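PDB 3LX3: 6-pyruvoyl tetrahydrobiopterin synthase from Plasmodium vivax, which belongs to the 6-pyruvoyl tetrahydropterin synthase family, whose subunits fold around an antiparallel sheet, and here binds zinc and 2-amino-1,5-dihydropteridine-4,6-dione. Local coordinates for residues A[56-61]-A[157-162]; A[42-47]-A[109-114]. All blocks are in the same frame, centred on the assembly; numbering follows the deposited sequence. Where two conformers were deposited one is given.

How the interactions relate
Interactions 1 and 2 lie on opposite sides of the chain's centre, their own centres 40 Å apart and their nearest atoms about 24 Å apart, without touching. Along the chain their segments alternate: 42-47, then 56-61, 109-114 and 157-162. What joins them is the large antiparallel sheet, because strand 43-44 is an outermost strand of it within this chain, whereas interaction 1 pairs the inner strand 48-61 with strand 161-167. Interaction 1 is thus internal to that sheet, and interaction 2 ties strand 43-44 to the turn at the end region of strand 106-111 of a separate three-stranded sheet. Interaction 2 also borders a second subunit, while no other chain touches interaction 1.

Interaction 1 (A[56-61]-A[157-162]); sequences LRLRGN and RSVNYM
Two neighbouring strands of the large antiparallel sheet meet where strand 48-61 ends and strand 161-167 begins, just after helix 151-156 closes in a Schellman motif with Ser158 at positive phi. Leu58 and Met162 form a non-hydrogen-bonded antiparallel pair. Arg59 N donates to Tyr161 O (3.1 Å), and Asn160 N donates to Arg59 O (2.9 Å). Gly60 then passes close to Val159, with 4.1 Å between their CA atoms.

On one face of the sheet, Arg59 and Tyr161 run side by side in the same direction. The arginine chain is extended from CG to NE, and its guanidinium lies flat on the phenol ring, the planes only 6° apart. Arg59 NH1 sits over the ring centre, and CZ is 3.9 Å from the Tyr161 centroid, a cation-pi stack. Glu22 of strand 20-40 forms a salt bridge with Arg59 NE, while Glu163 takes a hydrogen bond with Tyr161 OH, so both flat groups are also held by polar partners beyond the stack.

The other face is apolar. Met162, bent at chi2 and chi3, carries its CE to within 3.8 Å of Leu56 CD1, and its SD lies 3.8 Å from Leu58 CB. Helix 134-149 packs on Met162, and helix 71-85 on both leucines.

At the strand end, Ser158 OG lies between its backbone N and carbonyl carbon (chi1 82°), where it accepts from Asn61 N at 2.8 Å. This bond links the first residue beyond the helix to the end of strand 48-61. An antiparallel sheet with helices layered on one face is the construction of the tunnelling fold (T-fold) to which this family belongs.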
ATOM      1  N   LEU A  56       5.671  15.612   4.724  1.00 18.88           N
ATOM      2  CA  LEU A  56       5.663  17.075   4.671  1.00 17.45           C
ATOM      3  C   LEU A  56       4.855  17.534   3.472  1.00 18.06           C
ATOM      4  O   LEU A  56       5.057  17.036   2.360  1.00 20.62           O
ATOM      5  CB  LEU A  56       7.100  17.611   4.551  1.00 19.82           C
ATOM      6  CG  LEU A  56       7.286  19.090   4.238  1.00 21.14           C
ATOM      7  CD1 LEU A  56       6.840  19.956   5.414  1.00 22.52           C
ATOM      8  CD2 LEU A  56       8.767  19.345   3.895  1.00 25.46           C
ATOM      9  N   ARG A  57       3.954  18.485   3.742  1.00 18.54           N
ATOM     10  CA  ARG A  57       3.161  19.155   2.724  1.00 18.55           C
ATOM     11  C   ARG A  57       3.431  20.649   2.828  1.00 20.82           C
ATOM     12  O   ARG A  57       3.560  21.199   3.929  1.00 21.38           O
ATOM     13  CB  ARG A  57       1.692  18.859   2.959  1.00 21.85           C
ATOM     14  CG  ARG A  57       0.674  19.478   2.014  1.00 28.58           C
ATOM     15  CD  ARG A  57      -0.721  18.860   2.326  1.00 35.36           C
ATOM     16  NE  ARG A  57      -0.633  17.441   2.740  1.00 44.02           N
ATOM     17  CZ  ARG A  57      -1.261  16.398   2.187  1.00 51.11           C
ATOM     18  NH1 ARG A  57      -2.097  16.534   1.172  1.00 59.84           N
ATOM     19  NH2 ARG A  57      -1.063  15.185   2.688  1.00 54.57           N
ATOM     20  N   LEU A  58       3.477  21.303   1.684  1.00 19.38           N
ATOM     21  CA  LEU A  58       3.643  22.753   1.684  1.00 19.59           C
ATOM     22  C   LEU A  58       2.923  23.353   0.497  1.00 21.34           C
ATOM     23  O   LEU A  58       2.547  22.632  -0.436  1.00 20.49           O
ATOM     24  CB  LEU A  58       5.115  23.146   1.704  1.00 19.45           C
ATOM     25  CG  LEU A  58       6.076  22.671   0.591  1.00 19.72           C
ATOM     26  CD1 LEU A  58       5.869  23.445  -0.704  1.00 21.55           C
ATOM     27  CD2 LEU A  58       7.517  22.841   1.061  1.00 21.84           C
ATOM     28  N   ARG A  59       2.705  24.670   0.523  1.00 19.22           N
ATOM     29  CA  ARG A  59       2.049  25.405  -0.560  1.00 18.79           C
ATOM     30  C   ARG A  59       2.861  26.642  -0.911  1.00 19.09           C
ATOM     31  O   ARG A  59       3.410  27.329  -0.006  1.00 20.76           O
ATOM     32  CB  ARG A  59       0.640  25.846  -0.164  1.00 20.64           C
ATOM     33  CG  ARG A  59      -0.288  24.686   0.163  1.00 21.65           C
ATOM     34  CD  ARG A  59      -1.550  25.123   0.799  1.00 27.37           C
ATOM     35  NE  ARG A  59      -2.330  23.976   1.248  1.00 30.20           N
ATOM     36  CZ  ARG A  59      -3.190  24.009   2.256  1.00 31.25           C
ATOM     37  NH1 ARG A  59      -3.389  25.137   2.926  1.00 33.57           N
ATOM     38  NH2 ARG A  59      -3.853  22.915   2.581  1.00 39.67           N
ATOM     39  N   GLY A  60       2.916  26.952  -2.199  1.00 20.15           N
ATOM     40  CA  GLY A  60       3.521  28.208  -2.667  1.00 20.13           C
ATOM     41  C   GLY A  60       3.149  28.381  -4.114  1.00 23.10           C
ATOM     42  O   GLY A  60       2.387  27.585  -4.670  1.00 23.92           O
ATOM     43  N   ASN A  61       3.671  29.415  -4.745  1.00 23.74           N
ATOM     44  CA  ASN A  61       3.492  29.606  -6.177  1.00 23.69           C
ATOM     45  C   ASN A  61       4.569  28.850  -6.948  1.00 23.17           C
ATOM     46  O   ASN A  61       5.721  28.760  -6.491  1.00 22.24           O
ATOM     47  CB  ASN A  61       3.578  31.095  -6.533  1.00 26.41           C
ATOM     48  CG  ASN A  61       2.519  31.922  -5.860  1.00 28.77           C
ATOM     49  OD1 ASN A  61       1.399  31.485  -5.676  1.00 30.19           O
ATOM     50  ND2 ASN A  61       2.873  33.150  -5.508  1.00 35.84           N
ATOM     51  N   ARG A 157      11.174  31.249  -2.039  1.00 26.23           N
ATOM     52  CA  ARG A 157      10.468  30.337  -2.959  1.00 24.34           C
ATOM     53  C   ARG A 157       8.948  30.545  -3.011  1.00 25.60           C
ATOM     54  O   ARG A 157       8.254  29.880  -3.744  1.00 26.66           O
ATOM     55  CB  ARG A 157      10.760  28.880  -2.583  1.00 24.06           C
ATOM     56  CG  ARG A 157      12.240  28.488  -2.728  1.00 25.27           C
ATOM     57  CD  ARG A 157      12.771  28.623  -4.164  1.00 24.93           C
ATOM     58  NE  ARG A 157      11.962  27.909  -5.135  1.00 23.82           N
ATOM     59  CZ  ARG A 157      12.329  27.702  -6.409  1.00 23.09           C
ATOM     60  NH1 ARG A 157      13.523  28.109  -6.862  1.00 27.52           N
ATOM     61  NH2 ARG A 157      11.532  27.071  -7.225  1.00 22.58           N
ATOM     62  N   SER A 158       8.460  31.497  -2.209  1.00 24.03           N
ATOM     63  CA  SER A 158       7.034  31.858  -2.102  1.00 24.25           C
ATOM     64  C   SER A 158       6.211  30.930  -1.215  1.00 23.87           C
ATOM     65  O   SER A 158       4.984  31.015  -1.191  1.00 24.99           O
ATOM     66  CB  SER A 158       6.343  32.045  -3.447  1.00 23.94           C
ATOM     67  OG  SER A 158       5.928  30.860  -4.037  1.00 26.49           O
ATOM     68  N   VAL A 159       6.868  30.032  -0.487  1.00 22.01           N
ATOM     69  CA  VAL A 159       6.156  29.088   0.357  1.00 24.04           C
ATOM     70  C   VAL A 159       5.456  29.857   1.473  1.00 23.41           C
ATOM     71  O   VAL A 159       6.075  30.688   2.120  1.00 24.22           O
ATOM     72  CB  VAL A 159       7.099  28.023   0.932  1.00 22.71           C
ATOM     73  CG1 VAL A 159       6.356  27.098   1.933  1.00 21.51           C
ATOM     74  CG2 VAL A 159       7.650  27.171  -0.211  1.00 22.80           C
ATOM     75  N   ASN A 160       4.159  29.608   1.647  1.00 22.24           N
ATOM     76  CA  ASN A 160       3.399  30.249   2.724  1.00 22.09           C
ATOM     77  C   ASN A 160       2.675  29.319   3.704  1.00 21.93           C
ATOM     78  O   ASN A 160       1.911  29.768   4.564  1.00 23.97           O
ATOM     79  CB  ASN A 160       2.443  31.301   2.198  1.00 26.73           C
ATOM     80  CG  ASN A 160       1.277  30.738   1.444  1.00 30.28           C
ATOM     81  OD1 ASN A 160       1.116  29.553   1.288  1.00 27.20           O
ATOM     82  ND2 ASN A 160       0.396  31.634   1.026  1.00 34.71           N
ATOM     83  N   TYR A 161       2.952  28.021   3.579  1.00 19.80           N
ATOM     84  CA  TYR A 161       2.282  27.024   4.401  1.00 20.61           C
ATOM     85  C   TYR A 161       3.143  25.786   4.487  1.00 19.44           C
ATOM     86  O   TYR A 161       3.631  25.291   3.464  1.00 20.27           O
ATOM     87  CB  TYR A 161       0.958  26.662   3.750  1.00 22.03           C
ATOM     88  CG  TYR A 161       0.120  25.646   4.485  1.00 20.69           C
ATOM     89  CD1 TYR A 161      -0.732  26.036   5.521  1.00 26.71           C
ATOM     90  CD2 TYR A 161       0.147  24.319   4.126  1.00 20.94           C
ATOM     91  CE1 TYR A 161      -1.524  25.073   6.187  1.00 25.04           C
ATOM     92  CE2 TYR A 161      -0.639  23.359   4.791  1.00 23.04           C
ATOM     93  CZ  TYR A 161      -1.474  23.763   5.796  1.00 24.25           C
ATOM     94  OH  TYR A 161      -2.246  22.866   6.494  1.00 25.61           O
ATOM     95  N   MET A 162       3.347  25.302   5.728  1.00 19.54           N
ATOM     96  CA  MET A 162       4.145  24.107   6.006  1.00 19.14           C
ATOM     97  C   MET A 162       3.317  23.227   6.923  1.00 19.21           C
ATOM     98  O   MET A 162       2.690  23.724   7.856  1.00 19.73           O
ATOM     99  CB  MET A 162       5.455  24.487   6.718  1.00 21.12           C
ATOM    100  CG  MET A 162       6.411  25.264   5.808  1.00 21.79           C
ATOM    101  SD  MET A 162       7.254  24.188   4.681  1.00 23.82           S
ATOM    102  CE  MET A 162       8.377  23.403   5.814  1.00 21.40           C
TER

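Interaction 2 (A[42-47]-A[109-114]); sequences GFRETL and ITCEDN
Gly42, just before strand 43-44 of the large antiparallel sheet, and Arg44 within it face Cys111, Glu112 and Asp113 in a type I beta turn that runs from Cys111 to Asn114, at the end region of strand 106-111 of the three-stranded sheet. The backbones stay well apart, Arg44 CA and Cys111 CA being 7.6 Å from each other, so side chains span most of the gap. Asn114 N closes the turn on Cys111 O, and Glu112 and Asp113, its two central residues, both direct their CB toward strand 43-44.

Glu112 reaches back to the main chain in one of its two conformers, where OE2 accepts a hydrogen bond from Gly42 N at 3.0 Å; with the side chain split in this way, the bond is uncertain. The Arg44 chain instead passes the sulfur of buried Cys111, with CG 3.8 Å from SG, and bends at chi2 (-99°) and chi3. Phe37 of strand 20-40 and Tyr117 of strand 116-120 also pack on Cys111.

Beyond this bend the guanidinium is engaged on more than one side. Its NH1 forms a salt bridge with Asp123 of the second subunit, so Arg44 links the turn to the subunit interface. Asp113 OD1 is hydrogen-bonded to Ser115, which helps to hold the carboxylate. The guanidinium and carboxylate planes are turned 70° apart, yet Arg44 grips Asp113 side-on, NE at 3.0 Å and NH2 at 3.3 Å both donating to OD2, which lies in the guanidinium plane.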
ATOM      1  N   GLY A  42      -2.419  10.743  35.987  1.00 26.75           N
ATOM      2  CA  GLY A  42      -3.230   9.547  36.147  1.00 30.76           C
ATOM      3  C   GLY A  42      -3.026   8.391  35.180  1.00 31.42           C
ATOM      4  O   GLY A  42      -3.763   7.411  35.236  1.00 34.65           O
ATOM      5  N   PHE A  43      -2.042   8.486  34.280  1.00 27.26           N
ATOM      6  CA  PHE A  43      -1.834   7.464  33.262  1.00 27.18           C
ATOM      7  C   PHE A  43      -0.358   7.305  32.923  1.00 26.38           C
ATOM      8  O   PHE A  43       0.329   8.293  32.679  1.00 25.13           O
ATOM      9  CB  PHE A  43      -2.590   7.829  31.988  1.00 27.38           C
ATOM     10  CG  PHE A  43      -2.415   6.829  30.873  1.00 27.93           C
ATOM     11  CD1 PHE A  43      -3.079   5.613  30.902  1.00 34.72           C
ATOM     12  CD2 PHE A  43      -1.572   7.103  29.799  1.00 30.61           C
ATOM     13  CE1 PHE A  43      -2.899   4.687  29.863  1.00 35.55           C
ATOM     14  CE2 PHE A  43      -1.396   6.182  28.776  1.00 30.56           C
ATOM     15  CZ  PHE A  43      -2.057   4.985  28.806  1.00 32.81           C
ATOM     16  N   ARG A  44       0.100   6.055  32.876  1.00 27.97           N
ATOM     17  CA  ARG A  44       1.464   5.706  32.481  1.00 28.22           C
ATOM     18  C   ARG A  44       1.196   4.450  31.627  1.00 27.24           C
ATOM     19  O   ARG A  44       0.309   3.637  31.939  1.00 33.73           O
ATOM     20  CB  ARG A  44       2.309   5.365  33.728  1.00 30.27           C
ATOM     21  CG  ARG A  44       3.884   5.416  33.644  1.00 37.10           C
ATOM     22  CD  ARG A  44       4.583   4.044  33.432  1.00 37.67           C
ATOM     23  NE  ARG A  44       4.246   3.001  34.416  1.00 36.57           N
ATOM     24  CZ  ARG A  44       4.536   1.713  34.254  1.00 43.19           C
ATOM     25  NH1 ARG A  44       5.170   1.296  33.159  1.00 36.42           N
ATOM     26  NH2 ARG A  44       4.186   0.827  35.173  1.00 53.78           N
ATOM     27  N   GLU A  45       1.894   4.311  30.533  1.00 22.24           N
ATOM     28  CA  GLU A  45       1.889   3.017  29.842  1.00 24.71           C
ATOM     29  C   GLU A  45       3.254   2.408  29.841  1.00 22.09           C
ATOM     30  O   GLU A  45       4.231   3.065  30.215  1.00 21.04           O
ATOM     31  CB  GLU A  45       1.396   3.186  28.445  1.00 26.67           C
ATOM     32  CG  GLU A  45       2.326   3.863  27.572  1.00 21.93           C
ATOM     33  CD  GLU A  45       1.750   4.166  26.191  1.00 27.42           C
ATOM     34  OE1 GLU A  45       0.743   3.551  25.776  1.00 35.83           O
ATOM     35  OE2 GLU A  45       2.359   4.985  25.497  1.00 22.71           O
ATOM     36  N   THR A  46       3.302   1.146  29.433  1.00 18.45           N
ATOM     37  CA  THR A  46       4.543   0.387  29.383  1.00 17.94           C
ATOM     38  C   THR A  46       5.419   0.851  28.252  1.00 18.40           C
ATOM     39  O   THR A  46       4.945   1.330  27.198  1.00 18.51           O
ATOM     40  CB  THR A  46       4.278  -1.105  29.312  1.00 19.57           C
ATOM     41  OG1 THR A  46       3.395  -1.405  28.238  1.00 23.36           O
ATOM     42  CG2 THR A  46       3.669  -1.626  30.627  1.00 21.29           C
ATOM     43  N   LEU A  47       6.726   0.682  28.434  1.00 16.73           N
ATOM     44  CA  LEU A  47       7.713   0.924  27.386  1.00 17.29           C
ATOM     45  C   LEU A  47       7.461   0.094  26.144  1.00 19.19           C
ATOM     46  O   LEU A  47       7.268  -1.112  26.215  1.00 18.01           O
ATOM     47  CB  LEU A  47       9.118   0.596  27.938  1.00 16.41           C
ATOM     48  CG  LEU A  47      10.297   0.786  26.987  1.00 17.29           C
ATOM     49  CD1 LEU A  47      10.514   2.238  26.676  1.00 19.33           C
ATOM     50  CD2 LEU A  47      11.563   0.195  27.646  1.00 18.54           C
ATOM     51  N   ILE A 109      14.446   7.582  35.082  1.00 16.18           N
ATOM     52  CA  ILE A 109      13.127   8.160  34.998  1.00 16.18           C
ATOM     53  C   ILE A 109      12.251   7.487  36.032  1.00 17.82           C
ATOM     54  O   ILE A 109      12.142   6.271  36.029  1.00 19.37           O
ATOM     55  CB  ILE A 109      12.484   7.924  33.621  1.00 17.59           C
ATOM     56  CG1 ILE A 109      13.383   8.479  32.513  1.00 21.78           C
ATOM     57  CG2 ILE A 109      11.072   8.584  33.555  1.00 20.89           C
ATOM     58  CD1 ILE A 109      12.851   8.185  31.113  1.00 29.05           C
ATOM     59  N   THR A 110      11.661   8.273  36.929  1.00 16.92           N
ATOM     60  CA  THR A 110      10.760   7.761  37.946  1.00 16.37           C
ATOM     61  C   THR A 110       9.363   8.317  37.682  1.00 21.02           C
ATOM     62  O   THR A 110       9.179   9.523  37.467  1.00 19.28           O
ATOM     63  CB  THR A 110      11.193   8.118  39.345  1.00 20.74           C
ATOM     64  OG1 THR A 110      12.547   7.678  39.560  1.00 23.07           O
ATOM     65  CG2 THR A 110      10.282   7.450  40.375  1.00 23.89           C
ATOM     66  N   CYS A 111       8.387   7.432  37.662  1.00 18.66           N
ATOM     67  CA  CYS A 111       7.004   7.778  37.304  1.00 19.08           C
ATOM     68  C   CYS A 111       6.156   8.046  38.560  1.00 21.96           C
ATOM     69  O   CYS A 111       6.589   7.758  39.682  1.00 21.23           O
ATOM     70  CB  CYS A 111       6.374   6.658  36.526  1.00 19.28           C
ATOM     71  SG  CYS A 111       7.324   6.346  34.980  1.00 23.09           S
ATOM     72  N   GLU A 112       4.952   8.567  38.361  1.00 20.93           N
ATOM     73  CA  GLU A 112       3.993   8.850  39.433  0.65 24.98           C
ATOM     74  C   GLU A 112       3.640   7.607  40.241  1.00 24.25           C
ATOM     75  O   GLU A 112       3.338   7.693  41.433  1.00 28.06           O
ATOM     76  CB  GLU A 112       2.648   9.356  38.869  0.65 29.51           C
ATOM     77  CG  GLU A 112       2.595  10.694  38.159  0.65 31.78           C
ATOM     78  CD  GLU A 112       1.118  11.128  37.901  0.65 30.85           C
ATOM     79  OE1 GLU A 112       0.747  12.199  38.421  0.65 45.26           O
ATOM     80  OE2 GLU A 112       0.333  10.386  37.241  0.65 24.68           O
ATOM     81  N   ASP A 113       3.622   6.443  39.566  1.00 23.36           N
ATOM     82  CA  ASP A 113       3.292   5.164  40.200  1.00 25.82           C
ATOM     83  C   ASP A 113       4.558   4.499  40.810  1.00 27.28           C
ATOM     84  O   ASP A 113       4.531   3.315  41.204  1.00 28.55           O
ATOM     85  CB  ASP A 113       2.557   4.244  39.211  1.00 29.31           C
ATOM     86  CG  ASP A 113       3.427   3.811  38.033  1.00 32.73           C
ATOM     87  OD1 ASP A 113       4.619   4.182  38.008  1.00 26.51           O
ATOM     88  OD2 ASP A 113       2.901   3.113  37.131  1.00 32.97           O
ATOM     89  N   ASN A 114       5.644   5.280  40.865  1.00 24.82           N
ATOM     90  CA  ASN A 114       6.971   4.895  41.382  1.00 24.68           C
ATOM     91  C   ASN A 114       7.737   3.897  40.519  1.00 25.10           C
ATOM     92  O   ASN A 114       8.836   3.492  40.920  1.00 25.02           O
ATOM     93  CB  ASN A 114       6.927   4.494  42.874  1.00 33.33           C
ATOM     94  CG  ASN A 114       6.931   5.733  43.777  1.00 40.31           C
ATOM     95  OD1 ASN A 114       5.911   6.103  44.345  1.00 52.70           O
ATOM     96  ND2 ASN A 114       8.079   6.419  43.839  1.00 51.29           N
TER